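Local structure of BRAMP domain protein (Streptomyces davawensis, 5MLD) at the interface of chains A and B and the interface of chains A and C. The protein catalyses replacement of the C-8 methyl group of FMN by an amino group from glutamate, giving 8-amino-8-demethylriboflavin 5'-phosphate on the way to the antibiotic roseoflavin. Coordinates in Å, arbitrary orientation; residue numbers count along the deposited sequence, not the author numbering. Chains: chain A/B/C, BRAMP domain protein.

Contact 1: the interface of chains A and B. Residues chain A 139, 163-165, 182, 184-185; chain B 135, 168-169.
A:Tyr163 meets B:Glu135 tip to carboxylate: the phenol OH donates to OE2 over 2.6 Å, using that oxygen's syn lone pair, with OE2 lying at the edge of the ring and in its plane. OE1 is a weaker second acceptor of the same hydroxyl. Beside it, the edge of the A:His139 ring faces the carboxylate, CE1 lying 3.8 Å from B:Glu135 CD, with the two planes turned 69° apart. In this part of the homotetramer's two-fold A-B interface, loops of chain B meet strand 161-164 and the start of helix 183-205. A separate loop of chain B brings in B:Ala168, gripped by its backbone at both ends. Its N donates to A:Leu165 O, just past that strand, and its O accepts from A:His182 NE2 at 2.7 Å, close to the plane of that imidazole. Its methyl, CB, packs on A:Tyr163 CE2 at 3.5 Å. B:Gly169 lays CA over the centre of the A:His184 ring in a CH-pi contact.

In the second shell, B:Gly169 N reaches B:Glu135 OE2 from above the carboxylate plane, so this oxygen accepts from both donors, which should restrict the carboxylate's rotation. B:Glu135 is an FMN-binding residue, and the neighbouring subunit may thus help to position part of the flavin site. A:His184 has CG anti to its backbone N (chi1 -171°), which brings the ring beneath the glycine. A:Thr185 OG1 donates to A:Tyr163 O at 2.7 Å, tying down the tyrosine's backbone.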
loop_
_atom_site.group_PDB
_atom_site.type_symbol
_atom_site.label_atom_id
_atom_site.label_comp_id
_atom_site.label_asym_id
_atom_site.label_seq_id
_atom_site.Cartn_x
_atom_site.Cartn_y
_atom_site.Cartn_z
ATOM N N HIS A 139 4.676 6.590 -5.345
ATOM C CA HIS A 139 3.531 5.934 -5.991
ATOM C C HIS A 139 2.575 5.301 -4.974
ATOM O O HIS A 139 1.354 5.241 -5.204
ATOM C CB HIS A 139 4.043 4.915 -7.013
ATOM C CG HIS A 139 4.723 5.557 -8.185
ATOM N ND1 HIS A 139 6.093 5.558 -8.353
ATOM C CD2 HIS A 139 4.220 6.268 -9.224
ATOM C CE1 HIS A 139 6.402 6.225 -9.450
ATOM N NE2 HIS A 139 5.283 6.658 -10.002
ATOM N N TYR A 163 6.342 14.379 -8.383
ATOM C CA TYR A 163 7.062 14.089 -7.149
ATOM C C TYR A 163 8.561 14.226 -7.375
ATOM O O TYR A 163 9.045 14.219 -8.512
ATOM C CB TYR A 163 6.714 12.680 -6.632
ATOM C CG TYR A 163 7.084 11.604 -7.616
ATOM C CD1 TYR A 163 6.202 11.216 -8.605
ATOM C CD2 TYR A 163 8.332 10.993 -7.577
ATOM C CE1 TYR A 163 6.539 10.264 -9.521
ATOM C CE2 TYR A 163 8.680 10.018 -8.494
ATOM C CZ TYR A 163 7.775 9.670 -9.475
ATOM O OH TYR A 163 8.082 8.720 -10.415
ATOM N N TRP A 164 9.290 14.346 -6.261
ATOM C CA TRP A 164 10.739 14.249 -6.245
ATOM C C TRP A 164 11.148 13.226 -5.191
ATOM O O TRP A 164 10.576 13.184 -4.104
ATOM C CB TRP A 164 11.403 15.604 -5.931
ATOM C CG TRP A 164 12.921 15.557 -6.004
ATOM C CD1 TRP A 164 13.693 15.833 -7.093
ATOM C CD2 TRP A 164 13.826 15.222 -4.942
ATOM N NE1 TRP A 164 15.020 15.682 -6.788
ATOM C CE2 TRP A 164 15.135 15.321 -5.465
ATOM C CE3 TRP A 164 13.658 14.863 -3.599
ATOM C CZ2 TRP A 164 16.278 15.057 -4.695
ATOM C CZ3 TRP A 164 14.793 14.600 -2.826
ATOM C CH2 TRP A 164 16.088 14.699 -3.375
ATOM N N LEU A 165 12.128 12.405 -5.533
ATOM C CA LEU A 165 12.770 11.478 -4.613
ATOM C C LEU A 165 14.245 11.422 -4.964
ATOM O O LEU A 165 14.610 11.499 -6.140
ATOM C CB LEU A 165 12.202 10.041 -4.710
ATOM C CG LEU A 165 10.696 9.831 -4.561
ATOM C CD1 LEU A 165 10.452 8.382 -4.962
ATOM C CD2 LEU A 165 10.227 10.133 -3.155
ATOM N N HIS A 182 15.583 19.047 -11.442
ATOM C CA HIS A 182 15.430 17.622 -11.710
ATOM C C HIS A 182 14.447 17.464 -12.867
ATOM O O HIS A 182 13.258 17.778 -12.733
ATOM C CB HIS A 182 14.966 16.887 -10.453
ATOM C CG HIS A 182 15.150 15.406 -10.514
ATOM N ND1 HIS A 182 16.383 14.816 -10.702
ATOM C CD2 HIS A 182 14.254 14.394 -10.434
ATOM C CE1 HIS A 182 16.237 13.502 -10.726
ATOM N NE2 HIS A 182 14.956 13.220 -10.554
ATOM N N HIS A 184 12.980 14.952 -14.455
ATOM C CA HIS A 184 11.805 14.095 -14.371
ATOM C C HIS A 184 10.711 14.754 -13.539
ATOM O O HIS A 184 9.543 14.780 -13.950
ATOM C CB HIS A 184 12.209 12.734 -13.800
ATOM C CG HIS A 184 11.123 11.704 -13.861
ATOM N ND1 HIS A 184 10.873 10.950 -14.987
ATOM C CD2 HIS A 184 10.223 11.302 -12.931
ATOM C CE1 HIS A 184 9.878 10.114 -14.745
ATOM N NE2 HIS A 184 9.464 10.311 -13.504
ATOM N N THR A 185 11.081 15.349 -12.396
ATOM C CA THR A 185 10.102 16.063 -11.575
ATOM C C THR A 185 9.518 17.246 -12.336
ATOM O O THR A 185 8.302 17.468 -12.329
ATOM C CB THR A 185 10.742 16.536 -10.272
ATOM O OG1 THR A 185 11.202 15.394 -9.541
ATOM C CG2 THR A 185 9.742 17.302 -9.407
ATOM N N GLU B 135 13.399 3.478 -9.246
ATOM C CA GLU B 135 13.133 4.725 -8.521
ATOM C C GLU B 135 12.307 4.622 -7.231
ATOM O O GLU B 135 12.518 5.426 -6.311
ATOM C CB GLU B 135 12.424 5.744 -9.447
ATOM C CG GLU B 135 11.118 5.253 -10.001
ATOM C CD GLU B 135 10.128 6.361 -10.372
ATOM O OE1 GLU B 135 9.067 6.006 -10.913
ATOM O OE2 GLU B 135 10.374 7.557 -10.102
ATOM N N ALA B 168 14.007 9.812 -8.423
ATOM C CA ALA B 168 12.782 9.879 -9.229
ATOM C C ALA B 168 13.137 9.928 -10.710
ATOM O O ALA B 168 13.960 10.742 -11.129
ATOM C CB ALA B 168 11.963 11.116 -8.848
ATOM N N GLY B 169 12.574 9.015 -11.490
ATOM C CA GLY B 169 12.984 8.912 -12.877
ATOM C C GLY B 169 12.646 7.560 -13.476
ATOM O O GLY B 169 11.894 6.767 -12.911
#

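Contact 2: the interface of chains A and C. Residues chain A 139, 142-143, 163; chain C 147, 151.
Helix 138-152 of chain A packs against the same helix of chain C across a two-fold axis, in a flavodoxin-like subunit of the SsuE family. C:Arg151, near the end of its helix, reaches over to A:His139, near the start of the other. The guanidinium NH1 lies 3.3 Å from the imidazole NE2, a weak, bent hydrogen bond. The two flat groups stand 75° apart. The arginine chain runs straight through chi2 and then bends at chi3 (36°); its CD rests 3.9 Å from A:His139 CD2, adding an apolar contact to the polar one.

Water 1 sits at the edge of the guanidinium, in its plane, 2.6 Å from C:Arg151 NH1. It also bonds A:Tyr163 OH at 2.8 Å, thereby connecting the arginine to strand 161-164 of the opposite subunit.

One helical turn before the arginine, C:Asn147 has CG anti to its backbone N (chi1 176°), and this sends the amide across towards chain A. Its OD1 comes alongside the A:His139 ring, 3.7 Å from CD2, while ND2 packs on the methyl CB of A:Ala142 at 3.5 Å. These are van der Waals approaches. The small residues A:Ala142 and A:Gly143 probably allow them, with C:Asn147 CB 4.1 Å from A:Gly143 CA. By joining helix to helix, the contact helps assemble the homotetramer.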
loop_
_atom_site.group_PDB
_atom_site.type_symbol
_atom_site.label_atom_id
_atom_site.label_comp_id
_atom_site.label_asym_id
_atom_site.label_seq_id
_atom_site.Cartn_x
_atom_site.Cartn_y
_atom_site.Cartn_z
ATOM N N HIS A 139 4.676 6.590 -5.345
ATOM C CA HIS A 139 3.531 5.934 -5.991
ATOM C C HIS A 139 2.575 5.301 -4.974
ATOM O O HIS A 139 1.354 5.241 -5.204
ATOM C CB HIS A 139 4.043 4.915 -7.013
ATOM C CG HIS A 139 4.723 5.557 -8.185
ATOM N ND1 HIS A 139 6.093 5.558 -8.353
ATOM C CD2 HIS A 139 4.220 6.268 -9.224
ATOM C CE1 HIS A 139 6.402 6.225 -9.450
ATOM N NE2 HIS A 139 5.283 6.658 -10.002
ATOM N N ALA A 142 0.510 8.199 -3.643
ATOM C CA ALA A 142 -0.415 8.636 -4.682
ATOM C C ALA A 142 -1.595 7.692 -4.775
ATOM O O ALA A 142 -2.745 8.133 -4.851
ATOM C CB ALA A 142 0.302 8.742 -6.033
ATOM N N GLY A 143 -1.338 6.390 -4.719
ATOM C CA GLY A 143 -2.440 5.442 -4.771
ATOM C C GLY A 143 -3.405 5.645 -3.620
ATOM O O GLY A 143 -4.622 5.718 -3.815
ATOM N N TYR A 163 6.342 14.379 -8.383
ATOM C CA TYR A 163 7.062 14.089 -7.149
ATOM C C TYR A 163 8.561 14.226 -7.375
ATOM O O TYR A 163 9.045 14.219 -8.512
ATOM C CB TYR A 163 6.714 12.680 -6.632
ATOM C CG TYR A 163 7.084 11.604 -7.616
ATOM C CD1 TYR A 163 6.202 11.216 -8.605
ATOM C CD2 TYR A 163 8.332 10.993 -7.577
ATOM C CE1 TYR A 163 6.539 10.264 -9.521
ATOM C CE2 TYR A 163 8.680 10.018 -8.494
ATOM C CZ TYR A 163 7.775 9.670 -9.475
ATOM O OH TYR A 163 8.082 8.720 -10.415
ATOM N N ASN C 147 -3.667 3.933 -9.852
ATOM C CA ASN C 147 -2.493 4.795 -9.977
ATOM C C ASN C 147 -1.672 4.398 -11.190
ATOM O O ASN C 147 -1.199 5.255 -11.947
ATOM C CB ASN C 147 -1.626 4.711 -8.716
ATOM C CG ASN C 147 -0.333 5.519 -8.839
ATOM O OD1 ASN C 147 0.778 4.963 -8.949
ATOM N ND2 ASN C 147 -0.473 6.826 -8.856
ATOM N N ARG C 151 -0.876 6.537 -14.834
ATOM C CA ARG C 151 0.432 6.816 -15.423
ATOM C C ARG C 151 0.457 6.553 -16.925
ATOM O O ARG C 151 1.289 7.129 -17.635
ATOM C CB ARG C 151 1.505 5.962 -14.751
ATOM C CG ARG C 151 1.954 6.441 -13.381
ATOM C CD ARG C 151 3.070 5.532 -12.844
ATOM N NE ARG C 151 3.970 5.064 -13.905
ATOM C CZ ARG C 151 5.210 5.513 -14.094
ATOM N NH1 ARG C 151 5.705 6.436 -13.273
ATOM N NH2 ARG C 151 5.957 5.036 -15.090
HETATM O O HOH W 1 7.640 8.146 -13.120
#

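About 11 Å separates the C-alpha centres of contact 1 and contact 2, and A:His139 and A:Tyr163 take part in both. Each interface is two-fold symmetric, with chain B on one side of these residues and chain C on the other, so a small region of chain A joins three subunits of the homotetramer. Helix 138-152 and strand 161-164 contribute to both contacts. The A:Tyr163 hydroxyl links the FMN-site glutamate of contact 1 to the bridging water of contact 2, so assembly may be coupled to the shape of the flavin pocket, though the structure alone does not show this.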